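Side-chain contact in hyperpolarization-activated (Ih) channel (Strongylocentrotus purpuratus, PDB 2PTM), which probably works as a voltage-gated, cyclic-nucleotide-binding cation channel, the present chain being its C-terminal C-linker and cAMP-binding region: residues Y38-R41 with Y42-K45. Numbering follows the deposited sequence.
Sequences YEYR and YRGK. With NCO (cobalt hexammine(III)), chain B.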
loop_
_atom_site.group_PDB
_atom_site.type_symbol
_atom_site.label_atom_id
_atom_site.label_comp_id
_atom_site.label_asym_id
_atom_site.label_seq_id
_atom_site.Cartn_x
_atom_site.Cartn_y
_atom_site.Cartn_z
ATOM N N TYR A 38 5.757 4.283 25.764
ATOM C CA TYR A 38 6.946 3.767 25.080
ATOM C C TYR A 38 7.780 2.921 26.020
ATOM O O TYR A 38 8.296 1.877 25.631
ATOM C CB TYR A 38 7.807 4.894 24.506
ATOM C CG TYR A 38 7.384 5.337 23.119
ATOM C CD1 TYR A 38 6.488 6.379 22.949
ATOM C CD2 TYR A 38 7.876 4.702 21.983
ATOM C CE1 TYR A 38 6.090 6.781 21.685
ATOM C CE2 TYR A 38 7.483 5.099 20.714
ATOM C CZ TYR A 38 6.594 6.143 20.576
ATOM O OH TYR A 38 6.195 6.556 19.327
ATOM N N GLU A 39 7.922 3.377 27.259
ATOM C CA GLU A 39 8.711 2.637 28.229
ATOM C C GLU A 39 8.059 1.292 28.511
ATOM O O GLU A 39 8.728 0.260 28.541
ATOM C CB GLU A 39 8.861 3.411 29.541
ATOM C CG GLU A 39 9.687 2.629 30.572
ATOM C CD GLU A 39 9.679 3.260 31.949
ATOM O OE1 GLU A 39 8.593 3.641 32.426
ATOM O OE2 GLU A 39 10.761 3.373 32.558
ATOM N N TYR A 40 6.747 1.303 28.721
ATOM C CA TYR A 40 6.030 0.073 29.063
ATOM C C TYR A 40 6.059 -0.930 27.922
ATOM O O TYR A 40 6.306 -2.126 28.125
ATOM C CB TYR A 40 4.574 0.351 29.447
ATOM C CG TYR A 40 3.857 -0.906 29.887
ATOM C CD1 TYR A 40 3.817 -1.278 31.230
ATOM C CD2 TYR A 40 3.251 -1.744 28.960
ATOM C CE1 TYR A 40 3.166 -2.447 31.631
ATOM C CE2 TYR A 40 2.607 -2.905 29.354
ATOM C CZ TYR A 40 2.565 -3.249 30.687
ATOM O OH TYR A 40 1.923 -4.412 31.067
ATOM N N ARG A 41 5.785 -0.447 26.718
ATOM C CA ARG A 41 5.677 -1.349 25.581
ATOM C C ARG A 41 7.026 -1.870 25.125
ATOM O O ARG A 41 7.180 -3.069 24.891
ATOM C CB ARG A 41 4.974 -0.690 24.403
ATOM C CG ARG A 41 4.890 -1.639 23.228
ATOM C CD ARG A 41 4.035 -1.116 22.101
ATOM N NE ARG A 41 4.121 -1.994 20.935
ATOM C CZ ARG A 41 3.458 -1.794 19.802
ATOM N NH1 ARG A 41 2.645 -0.751 19.683
ATOM N NH2 ARG A 41 3.598 -2.639 18.793
ATOM N N TYR A 42 8.003 -0.975 24.999
ATOM C CA TYR A 42 9.264 -1.332 24.345
ATOM C C TYR A 42 10.401 -1.622 25.322
ATOM O O TYR A 42 11.341 -2.348 24.988
ATOM C CB TYR A 42 9.669 -0.274 23.302
ATOM C CG TYR A 42 8.629 -0.067 22.211
ATOM C CD1 TYR A 42 8.483 -0.983 21.171
ATOM C CD2 TYR A 42 7.793 1.040 22.222
ATOM C CE1 TYR A 42 7.528 -0.801 20.178
ATOM C CE2 TYR A 42 6.829 1.228 21.232
ATOM C CZ TYR A 42 6.707 0.305 20.213
ATOM O OH TYR A 42 5.753 0.494 19.233
ATOM N N ARG A 43 10.309 -1.066 26.526
ATOM C CA ARG A 43 11.286 -1.344 27.579
ATOM C C ARG A 43 12.722 -1.075 27.137
ATOM O O ARG A 43 13.644 -1.813 27.503
ATOM C CB ARG A 43 11.150 -2.787 28.074
ATOM C CG ARG A 43 9.760 -3.138 28.604
ATOM C CD ARG A 43 9.441 -2.384 29.886
ATOM N NE ARG A 43 8.114 -2.712 30.410
ATOM C CZ ARG A 43 7.831 -3.834 31.066
ATOM N NH1 ARG A 43 8.786 -4.732 31.268
ATOM N NH2 ARG A 43 6.601 -4.060 31.514
ATOM N N GLY A 44 12.907 -0.026 26.343
ATOM C CA GLY A 44 14.239 0.434 25.989
ATOM C C GLY A 44 14.831 -0.214 24.754
ATOM O O GLY A 44 15.990 0.017 24.415
ATOM N N LYS A 45 14.036 -1.024 24.068
ATOM C CA LYS A 45 14.524 -1.726 22.892
ATOM C C LYS A 45 13.443 -1.824 21.832
ATOM O O LYS A 45 12.320 -2.236 22.114
ATOM C CB LYS A 45 15.019 -3.124 23.272
ATOM C CG LYS A 45 16.296 -3.123 24.098
ATOM C CD LYS A 45 16.657 -4.525 24.570
ATOM C CE LYS A 45 18.039 -4.557 25.205
ATOM N NZ LYS A 45 18.438 -5.938 25.601
HETATM CO CO NCO B . 9.040 7.119 34.147
HETATM N N1 NCO B . 10.973 6.349 33.581
HETATM N N2 NCO B . 9.822 7.707 36.081
HETATM N N3 NCO B . 9.369 9.163 33.335
HETATM N N4 NCO B . 8.461 5.000 35.012
HETATM N N5 NCO B . 7.088 7.835 34.755
HETATM N N6 NCO B . 8.291 6.482 32.150
#
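Tyr42 lies along Arg41 and beside Tyr38 in a local contact at the C-terminal end of helix 28-42, where the C-linker chain turns into the loop before helix 50-55. Two i to i+4 backbone bonds carry the helix to its end: Tyr42 N to Tyr38 O at 2.9 Å, and Arg43 N to Glu39 O, the latter more bent. The extended Arg41 chain runs over one face of the Tyr42 ring, its CG 3.9 Å from the ring centroid and almost on the normal, a CH-pi contact. Further out, the Tyr42 hydroxyl sits over the centre of the guanidinium, with the two planes 13° apart; Arg41 NH1 is instead hydrogen-bonded to Tyr37. With CG beside its own backbone N (chi1 -59°), the Tyr42 ring also reaches Tyr38, CD2 to CD2 at 3.7 Å, the two rings meeting obliquely. Tyr42 OH is hydrogen-bonded to the backbone O, and Tyr38 OH to OE1, of Glu55 of the second subunit. Putting an alanine at Tyr42 would probably leave that Glu55 O without this mate and open a gap beside Tyr38 and Arg41 CG. Elsewhere, the Arg43 guanidinium stands nearly perpendicular to the Tyr40 ring, NH2 over one face toward the rim (3.8 Å from CE1), a cation-pi pair. The Glu39 carboxylate turns to the cobalt hexammine: OE1 accepts from N4 and N6, OE2 from N1. Positive phi at Arg43 ends the helix, and Lys45 N to Tyr42 O (3.1 Å) closes a type I' beta turn, Gly44 taking the position whose backbone angles call for glycine: a helix C-terminus leading straight into a tight turn.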